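Local coordinates for scarecrow-like protein 3 (Arabidopsis thaliana, PDB 6KPB), which probably acts as a transcription factor in plant development, forming a homodimer and binding zinc finger proteins of the IDD family, among them JACKDAW, at residues R95-Y99 with R389-K394; A103-R107 with I405-G409; E141-K147 with F453-R457; Q351-G357 with R412-K418; Y371-F375 with F397-I401. All coordinates share one frame; numbering follows the deposited sequence.

How the interactions relate
Helix 387-406 joins three of these contacts. Interactions 1 and 2 set it against helix 92-109, with centres about 17 Å apart, and interaction 5 sets it against helix 360-381. Interactions 1, 3 and 5 are buried, whereas 2 and 4 are partly buried. The chemistry does not simply follow depth. Interaction 1 is buried but built on a salt-bridge network. Interaction 3 is apolar and has no hydrogen bond across it. Interaction 5 is aromatic with one polar bond. Interaction 2 mixes apolar packing with an arginine, and interaction 4 joins two loops by polar groups. Interaction 5 touches all four others; Phe143 of interaction 3 packs on Phe397.

Interaction 1: residues R95-Y99 with R389-K394; sequences RIAAY and RIKVEK
Arg95 reaches across to Glu393 and grips it side-on. Both donors go to one oxygen: NE lies 2.9 Å and NH2 3.1 Å from Glu393 OE1. That oxygen is met on its syn side and sits near the guanidinium plane. The carboxylate is turned 65° from this plane, and Glu393 OE2 receives a weak bond from Arg95 NE. A stronger bond to OE2 comes from within its own helix, since Arg389 NE lies 2.8 Å from Glu393 OE2 and approaches from above the carboxylate plane. The chain of Arg389 is fully extended, with CG anti to the backbone N (chi1 170°), which carries NE to the Glu393 carboxylate. Its guanidinium then lies over one face of the Arg95 guanidinium. The side chains cross at about a right angle, with the guanidinium planes 45° apart. The three residues make a salt-bridge network between helix 92-109, in the predicted leucine repeat I, and helix 387-406, in the predicted PFYRE region. Glu379 adds a salt bridge to Arg389 NH1, and Gly90 O accepts from Arg95 NH1. One turn further on, Tyr99 presents a ring face to the backbone oxygen of Glu393, 3.7 Å from CZ to O. The hydroxyl meets aliphatic carbon, with Tyr99 OH 3.4 Å from Lys394 CB. The Lys394 amine makes a weak hydrogen bond to Thr122 of the second subunit, on which Tyr99 also packs.

Interaction 2: residues A103-R107 with I405-G409; sequences ALANR and ISCEG
Arg107 lies against Ser406, and their CA atoms are only 4.1 Å apart. Its CB starts the contact by resting on the serine backbone, 3.7 Å from Ser406 CA. The chain then runs fully extended, with CG anti to the backbone N (chi1 -177°), and passes over the backbone carbonyl of Ile405. CG is 3.9 Å and CD 3.2 Å from Ile405 O. At the end of the chain the guanidinium turns back to the same oxygen, and NH1 donates to it at 2.7 Å from Ile405 O. This donor sits above the carbonyl plane, and the bond is bent (137°). The other tip, NH2, faces Glu408 and lies 3.3 Å from its OE2. The bond is weak, but it is part of a salt bridge. The guanidinium and carboxylate planes stand nearly upright to each other (82°). Arg412, the strongest partner of Glu408, and Arg363 also form salt bridges to its OE2, so this carboxylate gathers several arginines. One turn earlier on the helix, at Ala103 and Leu104, the contact is apolar. Ala103 CB lies 3.8 Å from Ile405 CB, and Leu104 CD2 touches Ile405 CG2. Ser406 CB touches the backbone oxygen of Ala103, while its hydroxyl bonds back to Lys402 O. Ala103 and Ser406, both small, line this close approach. Helix 92-109, in the predicted leucine repeat I, here meets the C-terminal part of helix 387-406 and the loop that follows, and the arginine spans the junction by holding a main-chain carbonyl and a loop carboxylate.

Interaction 3: residues E141-K147 with F453-R457; sequences EMFPILK and FDGYR
Pro144 and Phe453 mark the nearest approach of the two backbones, with CA atoms 6.8 Å apart. On one side the chain turns between two helices. Phe143 leaves the helical backbone angles after helix 129-142, and Pro144 takes the N-cap position of helix 145-160. On the other side Phe453 to Tyr456 form a type II beta turn, with Gly455 at its positive-phi position. The turn leads straight into strand 456-461, and it sends the rings of Phe453 and Tyr456 to the same proline. Pro144 sits in the angle between the two rings. Its CB stands 3.4 Å from the centroid of the Phe453 ring, almost on the ring normal. Its CG stands 3.6 Å from the centroid of the Tyr456 ring, again over the middle of a face. Both are CH-pi contacts. Tyr456 holds its CG anti to the carbonyl carbon (chi1 -72°), which points the ring at Pro144. CD of the proline serves both rings, 3.5 Å from Phe453 CE1 and 3.4 Å from Tyr456 CZ. Tyr456 also brings its hydroxyl to the edge of the Phe143 ring, with OH 3.1 Å from Phe143 CD2. The side chains of Ile145 and Lys147 touch more loosely, Ile145 CD1 at Tyr456 and Lys147 CD at Phe453. No hydrogen bond joins the two segments. Around them, Leu448 of helix 438-448 packs on both Pro144 and Tyr456. The Tyr456 ring meets Trp469 of strand 464-469 edge-to-face. Leu378 of helix 360-381 and Val392 of helix 387-406 pack on Phe143, so this helix-to-helix corner lies between two long helices and the start of strand 456-461, at the open end of its hairpin with 464-469.

Interaction 4: residues Q351-G357 with R412-K418; sequences QDSDHNG and RRERHEK
Two loops of the Rossmann-like GRAS core meet at the C-terminal end of strand 345-351, where His416 is covered on one face by Gln351 and met at its edge by His355. The Gln351 amide lies flat on the imidazole, with planes 13° apart and its CG in CH-pi contact. Glu414 O covers the opposite face. In the ring plane, His416 ND1 lies 3.0 Å from His355 ND1, a hydrogen bond in which either could donate. At the other nitrogen, His416 NE2 donates to Glu414 OE2 at 2.9 Å. Thr370 bonds the far nitrogen of His355. The ring is thus fixed on both faces and at two edges. The loops run antiparallel without forming regular strands; the second leads into helix 419-428. His355 N to His416 O, at 2.8 Å, ties their backbones. Asn356, with CG anti to its own N (chi1 -159°), extends to three partners. Its OD1 accepts from Arg412 NH2 at 3.1 Å and weakly from Arg415, and its ND2 points straight at Glu417 OE2 (175°). Glu408 and Arg425 are the salt-bridge partners of Arg412 and Glu417. At the far end Lys418 NZ forms a salt bridge with Asp352 OD1, 2.9 Å away and above the carboxylate plane.

Interaction 5: residues Y371-F375 with F397-I401; sequences YAALF and FGEEI
Tyr371 supplies the one hydrogen bond across this contact. Its OH donates to Glu400 OE1 at 2.8 Å and meets the carboxylate on its anti side. The extended chain of Glu400 carries the oxygen to the edge of the phenol ring, close to the ring plane. The two side chains cross at about a right angle. The second kind of contact is CH-pi. Ile401 CG1 sits 3.7 Å from the centroid of the Tyr371 ring, nearly on its normal. This places the isoleucine squarely over one face, while the glutamate holds the rim. Tyr371 has CG anti to the carbonyl carbon (chi1 -70°), which directs the ring toward Phe397 and Ile401. Aromatic packing is the third kind. Tyr371, Phe375 and Phe397 form a cluster. Phe397 meets Tyr371 with planes at 61° and Phe375 with planes at 47°, both oblique. Phe397 CB touches both of the other rings, 3.6 Å from Phe375 CE1 and 3.9 Å from Tyr371 CD1. Plain apolar contact completes the interface. Leu374 lies over one face of the Phe397 ring, its CD1 4.1 Å from Phe397 CE1. The two segments run antiparallel on helices 360-381 and 387-406, so they belong to a helical hairpin within the predicted PFYRE region. Ile96 of helix 92-109 packs on Tyr371 and Phe375, and Ala372 on the helix 360-381 side touches the bound peptide. The chemistry implies a mostly apolar interior of obliquely packed rings. The hydroxyl of the buried Tyr371 bonds to a carboxylate on a partly exposed residue, which, with Ile401 over its face, probably limits the rotation of the Tyr371 ring.

Interaction 1: residues R95-Y99 with R389-K394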
# COMPACT_ATOMS: atom_id res chain seq x y z
N ARG A 95 16.08 4.47 13.29
CA ARG A 95 14.90 4.93 12.57
C ARG A 95 15.28 5.98 11.53
O ARG A 95 14.82 5.92 10.38
CB ARG A 95 13.87 5.47 13.57
CG ARG A 95 13.41 4.43 14.59
CD ARG A 95 12.84 5.08 15.84
NE ARG A 95 11.38 5.05 15.88
CZ ARG A 95 10.67 4.10 16.48
NH1 ARG A 95 11.28 3.10 17.10
NH2 ARG A 95 9.34 4.16 16.46
N ILE A 96 16.12 6.94 11.91
CA ILE A 96 16.60 7.94 10.96
C ILE A 96 17.27 7.27 9.76
O ILE A 96 16.96 7.57 8.60
CB ILE A 96 17.56 8.93 11.65
CG1 ILE A 96 16.79 9.91 12.53
CG2 ILE A 96 18.40 9.67 10.62
CD1 ILE A 96 16.15 11.04 11.75
N ALA A 97 18.18 6.34 10.04
CA ALA A 97 18.88 5.65 8.96
C ALA A 97 17.92 4.90 8.04
O ALA A 97 18.15 4.82 6.83
CB ALA A 97 19.92 4.69 9.53
N ALA A 98 16.83 4.36 8.59
CA ALA A 98 15.90 3.58 7.78
C ALA A 98 15.25 4.44 6.70
O ALA A 98 15.12 4.01 5.55
CB ALA A 98 14.83 2.95 8.67
N TYR A 99 14.83 5.66 7.05
CA TYR A 99 14.14 6.50 6.08
C TYR A 99 15.10 7.17 5.10
O TYR A 99 14.75 7.37 3.93
CB TYR A 99 13.29 7.54 6.80
CG TYR A 99 12.21 6.90 7.64
CD1 TYR A 99 11.07 6.38 7.05
CD2 TYR A 99 12.34 6.79 9.02
CE1 TYR A 99 10.08 5.78 7.81
CE2 TYR A 99 11.37 6.19 9.78
CZ TYR A 99 10.24 5.69 9.18
OH TYR A 99 9.26 5.09 9.94
N ARG A 389 3.66 7.01 16.87
CA ARG A 389 4.99 7.52 16.56
C ARG A 389 5.48 7.03 15.20
O ARG A 389 6.03 7.80 14.41
CB ARG A 389 5.96 7.11 17.67
CG ARG A 389 7.42 7.35 17.36
CD ARG A 389 8.28 7.00 18.56
NE ARG A 389 9.71 7.05 18.27
CZ ARG A 389 10.66 6.83 19.17
NH1 ARG A 389 11.94 6.90 18.82
NH2 ARG A 389 10.33 6.55 20.43
N ILE A 390 5.26 5.74 14.90
CA ILE A 390 5.72 5.19 13.64
C ILE A 390 4.97 5.82 12.47
O ILE A 390 5.57 6.13 11.43
CB ILE A 390 5.58 3.65 13.64
CG1 ILE A 390 6.41 3.04 14.77
CG2 ILE A 390 6.00 3.08 12.30
CD1 ILE A 390 6.43 1.53 14.77
N LYS A 391 3.66 6.02 12.62
CA LYS A 391 2.88 6.66 11.56
C LYS A 391 3.43 8.04 11.24
O LYS A 391 3.62 8.39 10.07
CB LYS A 391 1.41 6.76 11.96
CG LYS A 391 0.62 5.47 11.84
CD LYS A 391 -0.82 5.76 11.46
CE LYS A 391 -1.76 4.67 11.96
NZ LYS A 391 -1.83 4.66 13.44
N VAL A 392 3.68 8.85 12.27
CA VAL A 392 4.23 10.19 12.05
C VAL A 392 5.62 10.09 11.43
O VAL A 392 5.94 10.79 10.46
CB VAL A 392 4.25 10.98 13.37
CG1 VAL A 392 5.06 12.26 13.22
CG2 VAL A 392 2.83 11.30 13.82
N GLU A 393 6.46 9.21 11.97
CA GLU A 393 7.83 9.09 11.48
C GLU A 393 7.86 8.63 10.02
O GLU A 393 8.71 9.08 9.24
CB GLU A 393 8.63 8.14 12.37
CG GLU A 393 9.00 8.74 13.72
CD GLU A 393 9.56 7.71 14.68
OE1 GLU A 393 9.40 6.49 14.42
OE2 GLU A 393 10.15 8.11 15.70
N LYS A 394 6.94 7.75 9.64
CA LYS A 394 6.92 7.24 8.27
C LYS A 394 6.12 8.13 7.33
O LYS A 394 6.65 8.62 6.33
CB LYS A 394 6.35 5.85 8.25
CG LYS A 394 5.72 5.51 6.94
CD LYS A 394 6.04 4.12 6.49
CE LYS A 394 6.50 4.14 5.05
NZ LYS A 394 6.27 2.85 4.39

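Interaction 2: residues A103-R107 with I405-G409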
# COMPACT_ATOMS: atom_id res chain seq x y z
N ALA A 103 15.26 6.36 1.10
CA ALA A 103 15.32 7.51 0.21
C ALA A 103 16.48 7.38 -0.78
O ALA A 103 16.30 7.55 -1.99
CB ALA A 103 15.44 8.80 1.02
N LEU A 104 17.68 7.08 -0.27
CA LEU A 104 18.84 6.93 -1.13
C LEU A 104 18.63 5.82 -2.15
O LEU A 104 18.98 5.97 -3.33
CB LEU A 104 20.09 6.66 -0.30
CG LEU A 104 20.71 7.85 0.44
CD1 LEU A 104 21.91 7.41 1.26
CD2 LEU A 104 21.11 8.93 -0.55
N ALA A 105 18.07 4.69 -1.71
CA ALA A 105 17.82 3.59 -2.64
C ALA A 105 16.79 3.98 -3.69
O ALA A 105 16.86 3.51 -4.83
CB ALA A 105 17.36 2.36 -1.87
N ASN A 106 15.83 4.84 -3.33
CA ASN A 106 14.86 5.31 -4.31
C ASN A 106 15.52 6.21 -5.35
O ASN A 106 15.16 6.17 -6.53
CB ASN A 106 13.72 6.05 -3.61
CG ASN A 106 12.36 5.44 -3.90
OD1 ASN A 106 11.96 4.47 -3.26
ND2 ASN A 106 11.64 6.01 -4.86
N ARG A 107 16.50 7.02 -4.93
CA ARG A 107 17.16 7.93 -5.86
C ARG A 107 17.95 7.17 -6.92
O ARG A 107 17.84 7.45 -8.12
CB ARG A 107 18.07 8.89 -5.11
CG ARG A 107 18.73 9.93 -6.00
CD ARG A 107 19.62 10.87 -5.22
NE ARG A 107 20.14 11.94 -6.07
CZ ARG A 107 19.51 13.09 -6.29
NH1 ARG A 107 18.33 13.32 -5.72
NH2 ARG A 107 20.05 14.00 -7.08
N ILE A 405 15.49 13.83 -0.79
CA ILE A 405 16.70 13.11 -1.14
C ILE A 405 16.60 12.45 -2.51
O ILE A 405 17.58 12.42 -3.25
CB ILE A 405 17.03 12.07 -0.04
CG1 ILE A 405 17.30 12.78 1.29
CG2 ILE A 405 18.22 11.22 -0.44
CD1 ILE A 405 18.51 13.69 1.26
N SER A 406 15.43 11.92 -2.87
CA SER A 406 15.30 11.10 -4.06
C SER A 406 14.64 11.80 -5.24
O SER A 406 14.58 11.22 -6.33
CB SER A 406 14.53 9.82 -3.73
OG SER A 406 13.15 10.10 -3.53
N CYS A 407 14.14 13.03 -5.06
CA CYS A 407 13.43 13.72 -6.13
C CYS A 407 14.22 14.93 -6.62
O CYS A 407 15.10 15.45 -5.93
CB CYS A 407 12.04 14.16 -5.66
SG CYS A 407 10.87 12.80 -5.41
N GLU A 408 13.89 15.36 -7.84
CA GLU A 408 14.53 16.51 -8.46
C GLU A 408 13.51 17.26 -9.31
O GLU A 408 12.40 16.78 -9.57
CB GLU A 408 15.73 16.09 -9.33
CG GLU A 408 17.00 15.80 -8.55
CD GLU A 408 17.55 17.02 -7.84
OE1 GLU A 408 17.19 18.16 -8.24
OE2 GLU A 408 18.34 16.86 -6.89
N GLY A 409 13.90 18.46 -9.73
CA GLY A 409 13.04 19.27 -10.59
C GLY A 409 11.74 19.63 -9.89
O GLY A 409 11.70 19.89 -8.69

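Interaction 3: residues E141-K147 with F453-R457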
# COMPACT_ATOMS: atom_id res chain seq x y z
N GLU A 141 -1.37 16.84 17.57
CA GLU A 141 -1.48 16.53 18.99
C GLU A 141 -0.17 16.10 19.63
O GLU A 141 0.04 16.35 20.82
CB GLU A 141 -2.53 15.43 19.21
CG GLU A 141 -3.91 15.78 18.69
CD GLU A 141 -5.02 15.23 19.55
OE1 GLU A 141 -5.70 16.04 20.22
OE2 GLU A 141 -5.22 14.00 19.57
N MET A 142 0.73 15.45 18.88
CA MET A 142 2.00 15.01 19.44
C MET A 142 3.07 16.10 19.39
O MET A 142 4.07 16.00 20.12
CB MET A 142 2.50 13.76 18.72
CG MET A 142 1.50 12.61 18.75
SD MET A 142 2.05 11.17 17.82
CE MET A 142 3.28 10.51 18.94
N PHE A 143 2.89 17.12 18.56
CA PHE A 143 3.82 18.24 18.46
C PHE A 143 3.09 19.55 18.73
O PHE A 143 1.89 19.67 18.43
CB PHE A 143 4.48 18.29 17.08
CG PHE A 143 5.38 17.13 16.79
CD1 PHE A 143 4.88 15.96 16.25
CD2 PHE A 143 6.74 17.21 17.06
CE1 PHE A 143 5.72 14.89 15.99
CE2 PHE A 143 7.58 16.14 16.80
CZ PHE A 143 7.07 14.98 16.26
N PRO A 144 3.77 20.54 19.29
CA PRO A 144 3.16 21.85 19.52
C PRO A 144 3.30 22.83 18.36
O PRO A 144 2.97 24.01 18.53
CB PRO A 144 3.93 22.37 20.73
CG PRO A 144 5.31 21.82 20.51
CD PRO A 144 5.14 20.47 19.85
N ILE A 145 3.77 22.36 17.20
CA ILE A 145 4.07 23.27 16.09
C ILE A 145 2.81 23.99 15.63
O ILE A 145 2.77 25.22 15.55
CB ILE A 145 4.73 22.50 14.93
CG1 ILE A 145 5.96 21.73 15.41
CG2 ILE A 145 5.06 23.45 13.79
CD1 ILE A 145 7.02 22.60 16.05
N LEU A 146 1.76 23.23 15.32
CA LEU A 146 0.56 23.82 14.74
C LEU A 146 -0.20 24.65 15.77
O LEU A 146 -0.77 25.70 15.42
CB LEU A 146 -0.33 22.72 14.16
CG LEU A 146 0.17 22.11 12.85
CD1 LEU A 146 -0.75 20.99 12.39
CD2 LEU A 146 0.28 23.19 11.78
N LYS A 147 -0.23 24.21 17.03
CA LYS A 147 -0.92 24.98 18.06
C LYS A 147 -0.29 26.36 18.23
O LYS A 147 -1.00 27.36 18.37
CB LYS A 147 -0.90 24.22 19.38
CG LYS A 147 -1.75 22.95 19.40
CD LYS A 147 -1.44 22.13 20.65
CE LYS A 147 -2.16 20.79 20.65
NZ LYS A 147 -3.51 20.88 21.27
N PHE A 453 5.58 19.23 26.27
CA PHE A 453 6.13 20.22 25.36
C PHE A 453 7.42 20.84 25.88
O PHE A 453 7.90 21.83 25.31
CB PHE A 453 5.10 21.31 25.07
CG PHE A 453 3.97 20.85 24.19
CD1 PHE A 453 4.16 19.82 23.29
CD2 PHE A 453 2.73 21.46 24.25
CE1 PHE A 453 3.13 19.39 22.47
CE2 PHE A 453 1.69 21.04 23.44
CZ PHE A 453 1.89 20.01 22.55
N ASP A 454 7.99 20.30 26.95
CA ASP A 454 9.29 20.77 27.42
C ASP A 454 10.38 20.37 26.44
O ASP A 454 10.30 19.33 25.78
CB ASP A 454 9.58 20.22 28.82
CG ASP A 454 9.64 18.71 28.85
OD1 ASP A 454 8.60 18.07 28.55
OD2 ASP A 454 10.71 18.15 29.15
N GLY A 455 11.42 21.20 26.36
CA GLY A 455 12.46 21.07 25.37
C GLY A 455 12.29 22.01 24.19
O GLY A 455 13.28 22.36 23.54
N TYR A 456 11.06 22.42 23.91
CA TYR A 456 10.80 23.39 22.86
C TYR A 456 11.09 24.80 23.35
O TYR A 456 10.99 25.10 24.54
CB TYR A 456 9.36 23.30 22.37
CG TYR A 456 9.06 22.06 21.56
CD1 TYR A 456 9.31 22.04 20.19
CD2 TYR A 456 8.53 20.93 22.15
CE1 TYR A 456 9.03 20.91 19.44
CE2 TYR A 456 8.26 19.80 21.41
CZ TYR A 456 8.51 19.80 20.06
OH TYR A 456 8.24 18.67 19.32
N ARG A 457 11.45 25.67 22.41
CA ARG A 457 11.72 27.07 22.69
C ARG A 457 11.20 27.90 21.53
O ARG A 457 11.15 27.44 20.38
CB ARG A 457 13.22 27.33 22.90
CG ARG A 457 13.77 26.79 24.21
CD ARG A 457 15.25 26.46 24.09
NE ARG A 457 15.94 27.37 23.19
CZ ARG A 457 16.40 28.57 23.54
NH1 ARG A 457 16.24 29.00 24.79
NH2 ARG A 457 17.02 29.33 22.65

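Interaction 4: residues Q351-G357 with R412-K418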
# COMPACT_ATOMS: atom_id res chain seq x y z
N GLN A 351 8.82 25.68 7.30
CA GLN A 351 10.01 25.05 7.86
C GLN A 351 11.17 26.03 7.85
O GLN A 351 11.30 26.85 6.94
CB GLN A 351 10.38 23.80 7.07
CG GLN A 351 9.54 22.56 7.36
CD GLN A 351 8.30 22.48 6.48
OE1 GLN A 351 7.93 23.45 5.82
NE2 GLN A 351 7.67 21.31 6.47
N ASP A 352 12.00 25.96 8.88
CA ASP A 352 13.15 26.85 9.01
C ASP A 352 14.43 26.03 8.92
O ASP A 352 15.17 25.87 9.89
CB ASP A 352 13.08 27.63 10.33
CG ASP A 352 13.91 28.90 10.29
OD1 ASP A 352 14.82 28.99 9.43
OD2 ASP A 352 13.63 29.82 11.09
N SER A 353 14.69 25.49 7.73
CA SER A 353 15.89 24.71 7.47
C SER A 353 16.25 24.84 6.00
O SER A 353 15.38 24.94 5.14
CB SER A 353 15.69 23.23 7.84
OG SER A 353 15.32 23.09 9.20
N ASP A 354 17.55 24.84 5.72
CA ASP A 354 18.03 24.88 4.35
C ASP A 354 18.05 23.45 3.81
O ASP A 354 19.04 22.73 3.92
CB ASP A 354 19.41 25.52 4.27
CG ASP A 354 19.87 25.75 2.84
OD1 ASP A 354 19.08 25.47 1.90
OD2 ASP A 354 21.01 26.20 2.64
N HIS A 355 16.92 23.04 3.22
CA HIS A 355 16.79 21.75 2.57
C HIS A 355 16.68 21.87 1.06
O HIS A 355 16.28 20.91 0.39
CB HIS A 355 15.58 20.99 3.13
CG HIS A 355 15.72 20.61 4.57
ND1 HIS A 355 14.66 20.19 5.34
CD2 HIS A 355 16.80 20.59 5.39
CE1 HIS A 355 15.08 19.92 6.56
NE2 HIS A 355 16.37 20.16 6.62
N ASN A 356 17.02 23.04 0.50
CA ASN A 356 16.94 23.29 -0.93
C ASN A 356 18.32 23.49 -1.54
O ASN A 356 18.46 24.16 -2.57
CB ASN A 356 16.05 24.50 -1.22
CG ASN A 356 15.53 24.51 -2.64
OD1 ASN A 356 15.41 23.47 -3.29
ND2 ASN A 356 15.22 25.70 -3.14
N GLY A 357 19.35 22.93 -0.91
CA GLY A 357 20.70 23.03 -1.42
C GLY A 357 20.83 22.45 -2.82
O GLY A 357 20.00 21.67 -3.28
N ARG A 412 10.37 17.58 -6.70
CA ARG A 412 10.83 17.85 -5.34
C ARG A 412 10.08 19.07 -4.81
O ARG A 412 10.44 20.21 -5.10
CB ARG A 412 12.34 18.07 -5.31
CG ARG A 412 12.96 17.98 -3.92
CD ARG A 412 14.47 17.95 -3.99
NE ARG A 412 15.06 19.29 -3.96
CZ ARG A 412 16.14 19.65 -4.64
NH1 ARG A 412 16.74 18.78 -5.44
NH2 ARG A 412 16.61 20.88 -4.55
N ARG A 413 9.03 18.82 -4.03
CA ARG A 413 8.19 19.89 -3.51
C ARG A 413 8.63 20.37 -2.13
O ARG A 413 8.35 21.52 -1.77
CB ARG A 413 6.73 19.44 -3.44
CG ARG A 413 6.30 18.57 -4.61
CD ARG A 413 4.81 18.67 -4.86
NE ARG A 413 4.41 20.02 -5.23
CZ ARG A 413 4.55 20.53 -6.45
NH1 ARG A 413 5.09 19.80 -7.42
NH2 ARG A 413 4.16 21.77 -6.71
N GLU A 414 9.31 19.52 -1.36
CA GLU A 414 9.73 19.86 0.00
C GLU A 414 11.04 20.65 -0.01
O GLU A 414 12.06 20.24 0.53
CB GLU A 414 9.86 18.59 0.84
CG GLU A 414 8.54 17.87 1.10
CD GLU A 414 7.53 18.74 1.82
OE1 GLU A 414 6.61 19.26 1.15
OE2 GLU A 414 7.66 18.92 3.04
N ARG A 415 10.98 21.82 -0.65
CA ARG A 415 12.15 22.69 -0.79
C ARG A 415 12.14 23.70 0.35
O ARG A 415 11.83 24.89 0.18
CB ARG A 415 12.16 23.36 -2.16
CG ARG A 415 12.33 22.38 -3.31
CD ARG A 415 12.24 23.07 -4.65
NE ARG A 415 12.65 22.19 -5.74
CZ ARG A 415 13.89 22.12 -6.22
NH1 ARG A 415 14.84 22.90 -5.72
NH2 ARG A 415 14.18 21.29 -7.21
N HIS A 416 12.50 23.22 1.54
CA HIS A 416 12.50 24.06 2.72
C HIS A 416 13.68 25.04 2.69
O HIS A 416 14.79 24.68 2.30
CB HIS A 416 12.57 23.20 3.98
CG HIS A 416 11.57 22.09 4.01
ND1 HIS A 416 11.81 20.88 4.62
CD2 HIS A 416 10.31 22.01 3.50
CE1 HIS A 416 10.75 20.10 4.49
NE2 HIS A 416 9.83 20.76 3.81
N GLU A 417 13.42 26.28 3.08
CA GLU A 417 14.45 27.30 3.18
C GLU A 417 14.29 28.05 4.50
O GLU A 417 13.24 27.99 5.14
CB GLU A 417 14.41 28.27 1.99
CG GLU A 417 14.74 27.61 0.65
CD GLU A 417 15.00 28.62 -0.45
OE1 GLU A 417 14.45 29.74 -0.37
OE2 GLU A 417 15.75 28.29 -1.39
N LYS A 418 15.34 28.75 4.90
CA LYS A 418 15.34 29.42 6.19
C LYS A 418 14.52 30.71 6.13
O LYS A 418 14.15 31.20 5.07
CB LYS A 418 16.76 29.71 6.66
CG LYS A 418 17.56 28.47 7.04
CD LYS A 418 18.60 28.78 8.10
CE LYS A 418 17.98 28.94 9.47
NZ LYS A 418 17.36 27.67 9.96

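Interaction 5: residues Y371-F375 with F397-I401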
# COMPACT_ATOMS: atom_id res chain seq x y z
N TYR A 371 16.02 16.44 10.97
CA TYR A 371 15.15 15.33 11.34
C TYR A 371 15.70 14.51 12.50
O TYR A 371 14.93 13.79 13.14
CB TYR A 371 14.88 14.44 10.12
CG TYR A 371 14.01 15.13 9.10
CD1 TYR A 371 12.62 15.12 9.23
CD2 TYR A 371 14.56 15.82 8.03
CE1 TYR A 371 11.81 15.76 8.31
CE2 TYR A 371 13.76 16.47 7.11
CZ TYR A 371 12.39 16.44 7.26
OH TYR A 371 11.59 17.08 6.34
N ALA A 372 17.00 14.60 12.78
CA ALA A 372 17.51 14.02 14.02
C ALA A 372 16.89 14.71 15.22
O ALA A 372 16.58 14.06 16.23
CB ALA A 372 19.04 14.13 14.07
N ALA A 373 16.69 16.03 15.13
CA ALA A 373 16.01 16.75 16.20
C ALA A 373 14.54 16.36 16.29
O ALA A 373 14.02 16.09 17.38
CB ALA A 373 16.16 18.26 15.98
N LEU A 374 13.85 16.32 15.14
CA LEU A 374 12.44 15.95 15.14
C LEU A 374 12.23 14.52 15.64
O LEU A 374 11.33 14.26 16.44
CB LEU A 374 11.85 16.12 13.74
CG LEU A 374 11.58 17.56 13.31
CD1 LEU A 374 11.35 17.65 11.82
CD2 LEU A 374 10.38 18.12 14.08
N PHE A 375 13.07 13.59 15.18
CA PHE A 375 13.01 12.23 15.71
C PHE A 375 13.44 12.16 17.17
O PHE A 375 13.12 11.18 17.85
CB PHE A 375 13.89 11.30 14.87
CG PHE A 375 13.21 10.79 13.62
CD1 PHE A 375 12.83 11.66 12.61
CD2 PHE A 375 12.98 9.43 13.45
CE1 PHE A 375 12.22 11.19 11.46
CE2 PHE A 375 12.37 8.96 12.31
CZ PHE A 375 11.99 9.84 11.31
N PHE A 397 7.52 12.55 8.19
CA PHE A 397 8.95 12.82 8.04
C PHE A 397 9.57 11.93 6.98
O PHE A 397 10.43 12.37 6.22
CB PHE A 397 9.66 12.64 9.38
CG PHE A 397 9.07 13.45 10.50
CD1 PHE A 397 8.50 14.69 10.25
CD2 PHE A 397 9.09 12.98 11.80
CE1 PHE A 397 7.96 15.44 11.28
CE2 PHE A 397 8.55 13.72 12.83
CZ PHE A 397 7.99 14.95 12.57
N GLY A 398 9.15 10.66 6.93
CA GLY A 398 9.69 9.76 5.92
C GLY A 398 9.38 10.22 4.51
O GLY A 398 10.22 10.13 3.62
N GLU A 399 8.16 10.72 4.28
CA GLU A 399 7.80 11.22 2.96
C GLU A 399 8.58 12.48 2.62
O GLU A 399 9.02 12.66 1.48
CB GLU A 399 6.30 11.47 2.88
CG GLU A 399 5.48 10.21 2.68
CD GLU A 399 5.90 9.46 1.43
OE1 GLU A 399 6.09 10.11 0.38
OE2 GLU A 399 6.04 8.22 1.50
N GLU A 400 8.76 13.37 3.59
CA GLU A 400 9.54 14.58 3.35
C GLU A 400 11.01 14.24 3.11
O GLU A 400 11.63 14.78 2.18
CB GLU A 400 9.39 15.54 4.52
CG GLU A 400 7.96 16.01 4.76
CD GLU A 400 7.82 16.87 5.99
OE1 GLU A 400 8.82 17.04 6.72
OE2 GLU A 400 6.70 17.38 6.24
N ILE A 401 11.58 13.34 3.92
CA ILE A 401 12.96 12.92 3.71
C ILE A 401 13.12 12.29 2.33
O ILE A 401 14.05 12.61 1.59
CB ILE A 401 13.39 11.94 4.82
CG1 ILE A 401 13.56 12.69 6.15
CG2 ILE A 401 14.67 11.22 4.44
CD1 ILE A 401 13.71 11.78 7.35